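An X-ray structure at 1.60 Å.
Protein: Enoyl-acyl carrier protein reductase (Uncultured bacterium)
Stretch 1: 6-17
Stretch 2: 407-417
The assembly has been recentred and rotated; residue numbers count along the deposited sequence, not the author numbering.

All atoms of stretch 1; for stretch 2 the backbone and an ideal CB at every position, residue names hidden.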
# COMPACT_ATOMS: atom_id res chain seq x y z
N PRO A 6 12.63 12.92 -1.42
CA PRO A 6 13.25 11.66 -1.84
C PRO A 6 14.28 11.13 -0.86
O PRO A 6 14.98 11.90 -0.20
CB PRO A 6 13.92 12.02 -3.16
CG PRO A 6 14.29 13.46 -2.99
CD PRO A 6 13.19 14.08 -2.14
N LEU A 7 14.33 9.80 -0.75
CA LEU A 7 15.47 9.10 -0.21
C LEU A 7 16.39 8.75 -1.37
O LEU A 7 15.99 8.03 -2.30
CB LEU A 7 15.04 7.82 0.54
CG LEU A 7 16.23 7.13 1.18
CD1 LEU A 7 16.76 8.04 2.26
CD2 LEU A 7 15.85 5.78 1.73
N ARG A 8 17.62 9.27 -1.36
CA ARG A 8 18.52 9.07 -2.48
C ARG A 8 19.61 8.03 -2.22
O ARG A 8 20.03 7.30 -3.13
CB ARG A 8 19.18 10.39 -2.87
CG ARG A 8 18.21 11.46 -3.38
CD ARG A 8 17.64 11.10 -4.76
NE ARG A 8 16.92 12.24 -5.34
CZ ARG A 8 15.85 12.14 -6.12
NH1 ARG A 8 15.36 10.95 -6.45
NH2 ARG A 8 15.26 13.23 -6.59
N ASP A 9 20.07 7.99 -0.97
CA ASP A 9 21.18 7.12 -0.59
C ASP A 9 20.71 5.84 0.09
O ASP A 9 19.76 5.84 0.88
CB ASP A 9 22.16 7.86 0.32
CG ASP A 9 22.82 9.04 -0.36
OD1 ASP A 9 22.97 9.01 -1.61
OD2 ASP A 9 23.18 10.00 0.35
N VAL A 10 21.39 4.75 -0.24
CA VAL A 10 21.11 3.47 0.39
C VAL A 10 21.55 3.50 1.86
O VAL A 10 22.72 3.74 2.17
CB VAL A 10 21.83 2.32 -0.36
CG1 VAL A 10 21.68 1.02 0.42
CG2 VAL A 10 21.28 2.20 -1.79
N PRO A 11 20.59 3.29 2.78
CA PRO A 11 20.95 3.27 4.21
C PRO A 11 21.79 2.06 4.59
O PRO A 11 21.63 0.97 4.02
CB PRO A 11 19.59 3.25 4.92
CG PRO A 11 18.66 2.56 3.92
CD PRO A 11 19.15 3.06 2.56
N GLN A 12 22.69 2.25 5.56
CA GLN A 12 23.62 1.18 5.94
C GLN A 12 23.60 0.84 7.42
O GLN A 12 24.33 -0.05 7.88
CB GLN A 12 25.05 1.58 5.55
CG GLN A 12 25.18 1.86 4.09
CD GLN A 12 26.59 2.20 3.71
OE1 GLN A 12 27.37 2.64 4.56
NE2 GLN A 12 26.94 1.96 2.46
N SER A 13 22.79 1.54 8.20
CA SER A 13 22.85 1.29 9.64
C SER A 13 21.74 0.32 10.07
O SER A 13 20.73 0.13 9.37
CB SER A 13 22.81 2.61 10.43
OG SER A 13 21.49 3.08 10.63
N ASN A 14 21.98 -0.38 11.18
CA ASN A 14 21.00 -1.29 11.75
C ASN A 14 21.16 -1.38 13.26
O ASN A 14 22.26 -1.62 13.77
CB ASN A 14 21.09 -2.70 11.16
CG ASN A 14 20.29 -3.72 11.98
OD1 ASN A 14 19.06 -3.61 12.07
ND2 ASN A 14 20.96 -4.73 12.53
N ILE A 15 20.06 -1.23 13.97
CA ILE A 15 20.07 -1.38 15.43
C ILE A 15 19.36 -2.64 15.92
O ILE A 15 19.37 -2.94 17.12
CB ILE A 15 19.41 -0.17 16.11
CG1 ILE A 15 17.92 -0.09 15.75
CG2 ILE A 15 20.12 1.12 15.71
CD1 ILE A 15 17.17 0.97 16.52
N PHE A 16 18.71 -3.37 15.01
CA PHE A 16 17.87 -4.48 15.42
C PHE A 16 18.65 -5.80 15.50
O PHE A 16 19.52 -6.09 14.66
CB PHE A 16 16.66 -4.61 14.47
CG PHE A 16 15.80 -3.37 14.44
CD1 PHE A 16 14.93 -3.09 15.49
CD2 PHE A 16 15.87 -2.47 13.37
CE1 PHE A 16 14.15 -1.94 15.48
CE2 PHE A 16 15.08 -1.30 13.37
CZ PHE A 16 14.22 -1.06 14.44
N ARG A 17 18.34 -6.56 16.54
CA ARG A 17 19.09 -7.77 16.87
C ARG A 17 18.13 -8.82 17.40
O ARG A 17 16.96 -8.53 17.63
CB ARG A 17 20.16 -7.44 17.92
CG ARG A 17 21.56 -7.88 17.55
CD ARG A 17 22.62 -6.97 18.14
NE ARG A 17 23.36 -6.25 17.10
CZ ARG A 17 23.29 -4.94 16.91
NH1 ARG A 17 22.53 -4.19 17.69
NH2 ARG A 17 23.99 -4.37 15.93
N UNK A 407 12.33 -3.65 0.83
CA UNK A 407 12.54 -4.32 2.12
C UNK A 407 13.69 -3.77 2.94
O UNK A 407 13.49 -3.23 4.01
CB UNK A 407 12.78 -5.81 1.89
N UNK A 408 14.91 -3.94 2.44
CA UNK A 408 16.09 -3.45 3.15
C UNK A 408 16.12 -1.94 3.23
O UNK A 408 16.61 -1.40 4.22
CB UNK A 408 17.37 -3.95 2.47
N UNK A 409 15.62 -1.24 2.21
CA UNK A 409 15.55 0.21 2.31
C UNK A 409 14.75 0.64 3.54
O UNK A 409 15.23 1.45 4.33
CB UNK A 409 14.93 0.80 1.04
N UNK A 410 13.54 0.12 3.71
CA UNK A 410 12.71 0.53 4.84
C UNK A 410 13.30 -0.01 6.15
O UNK A 410 13.36 0.72 7.15
CB UNK A 410 11.27 0.04 4.66
N UNK A 411 13.79 -1.25 6.13
CA UNK A 411 14.32 -1.86 7.36
C UNK A 411 15.52 -1.08 7.87
O UNK A 411 15.61 -0.77 9.08
CB UNK A 411 14.71 -3.32 7.12
N UNK A 412 16.44 -0.71 6.97
CA UNK A 412 17.63 0.00 7.42
C UNK A 412 17.38 1.50 7.66
O UNK A 412 17.91 2.06 8.62
CB UNK A 412 18.75 -0.18 6.39
N UNK A 413 16.56 2.15 6.83
CA UNK A 413 16.26 3.54 7.09
C UNK A 413 15.56 3.69 8.44
O UNK A 413 15.77 4.68 9.14
CB UNK A 413 15.40 4.12 5.97
N UNK A 414 14.74 2.72 8.82
CA UNK A 414 14.04 2.85 10.10
C UNK A 414 14.97 2.77 11.30
O UNK A 414 14.61 3.22 12.37
CB UNK A 414 12.97 1.76 10.22
N UNK A 415 16.17 2.23 11.15
CA UNK A 415 17.08 2.30 12.29
C UNK A 415 17.47 3.74 12.58
O UNK A 415 17.69 4.10 13.73
CB UNK A 415 18.33 1.46 12.03
N UNK A 416 17.57 4.56 11.54
CA UNK A 416 17.91 5.97 11.71
C UNK A 416 17.26 6.83 10.64
O UNK A 416 17.90 7.26 9.69
CB UNK A 416 19.43 6.16 11.68
N UNK A 417 15.95 7.06 10.79
CA UNK A 417 15.18 7.68 9.70
C UNK A 417 15.44 9.18 9.49
O UNK A 417 15.55 9.92 10.47
CB UNK A 417 13.69 7.48 9.97

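The stretch opens in a helix already under way, and stretch 1 passes along one side of it as an irregular loop segment. Position 407, far from stretch 1, is left undetermined by it; the residue is G407. Position 408 also has nothing near its ideal CB, though its helical angles (-66/-34) are ones that proline tolerates; it is P408.

At 409 the CB points sideways, 5.0 Å from P11 CD and 5.1 Å from L7 CD2. A branched or long apolar chain could cover that gap. L409 does so, its CD2 reaching 3.5 Å from P11 CD. Position 410 points away, so stretch 1 sets no rule; it is M410.

Position 411 starts sideways with nothing near its CB, so only a long side chain could reach stretch 1, where the F16 ring and N14 lie. A large apolar or aromatic group would suit. F411 brings CZ to 3.9 Å from F16 CB; the two rings meet obliquely, centroids 5.5 Å apart and planes at 40°. Its backbone O shares water 3 with N14 OD1.

Position 412 points straight at stretch 1: its ideal CB is 3.6 Å from S13 O and 3.7 Å from P11 CG. The carbonyl invites a donor, the proline ring an apolar flank; histidine, asparagine or glutamine are candidates. H412 meets both demands, ND1 donating to S13 O at 3.1 Å while its CB packs 3.7 Å from P11 CG.

At 413 the CB is sideways, 4.2 Å from P11 CG and 4.6 Å from L7 CD2, which favours a chain with an aliphatic stem; nothing in stretch 1 demands a charge. E413 bends with chi2 at 64°, placing OE1 3.4 Å from P11 CB. Water 1 links D9 O to this OE1, the latter bond weak.

Position 414 lies sideways, its CB 4.9 Å from F16 CE2, and many small residues would fit. S414 turns its OG back to the helix, donating to M410 O at 2.9 Å.

Position 415 is also close: its CB points toward stretch 1, 3.7 Å from I15 N and 3.8 Å from N14 CA. Little space and an amide to satisfy call for a small side chain with an acceptor, serine above all. S415 OG accepts from I15 N at 2.9 Å, and also touches water 3.

Position 416 closes a type I turn begun at 413, with its CB sideways and 3.9 Å from S13 OG. Polar residues suit; N416 extends its side chain in the t rotamer. Position 417 is out of reach; it is P417.

Stretch 2, residues 407-417: GPLMFHESSNP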
# COMPACT_ATOMS: atom_id res chain seq x y z
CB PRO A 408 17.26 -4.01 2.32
CG PRO A 408 16.67 -4.42 1.04
CD PRO A 408 15.27 -4.80 1.31
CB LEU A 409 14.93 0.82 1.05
CG LEU A 409 15.86 0.84 -0.18
CD1 LEU A 409 15.12 1.33 -1.42
CD2 LEU A 409 17.09 1.71 0.09
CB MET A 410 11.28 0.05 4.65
CG MET A 410 10.60 0.73 3.46
SD MET A 410 8.97 0.06 3.13
CE MET A 410 8.07 0.44 4.66
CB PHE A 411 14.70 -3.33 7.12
CG PHE A 411 15.10 -4.04 8.39
CD1 PHE A 411 14.17 -4.34 9.36
CD2 PHE A 411 16.43 -4.38 8.60
CE1 PHE A 411 14.57 -4.98 10.56
CE2 PHE A 411 16.83 -5.03 9.78
CZ PHE A 411 15.89 -5.33 10.75
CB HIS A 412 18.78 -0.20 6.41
CG HIS A 412 19.34 -1.59 6.41
ND1 HIS A 412 19.88 -2.17 7.54
CD2 HIS A 412 19.49 -2.50 5.42
CE1 HIS A 412 20.32 -3.38 7.25
NE2 HIS A 412 20.09 -3.61 5.97
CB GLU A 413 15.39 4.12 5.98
CG GLU A 413 15.17 5.63 6.06
CD GLU A 413 16.46 6.43 5.90
OE1 GLU A 413 17.48 5.89 5.40
OE2 GLU A 413 16.45 7.63 6.25
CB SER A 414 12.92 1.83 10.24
OG SER A 414 11.91 2.03 9.26
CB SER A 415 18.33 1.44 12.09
OG SER A 415 18.04 0.06 12.29
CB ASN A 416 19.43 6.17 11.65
CG ASN A 416 19.84 7.60 11.95
OD1 ASN A 416 19.18 8.30 12.71
ND2 ASN A 416 20.95 8.03 11.34
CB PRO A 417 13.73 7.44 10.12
CG PRO A 417 13.78 7.30 11.63
CD PRO A 417 15.10 6.62 11.90
O HOH W 1 20.16 6.73 3.44
O HOH W 2 20.29 3.37 8.29
O HOH W 3 17.88 -1.66 10.42
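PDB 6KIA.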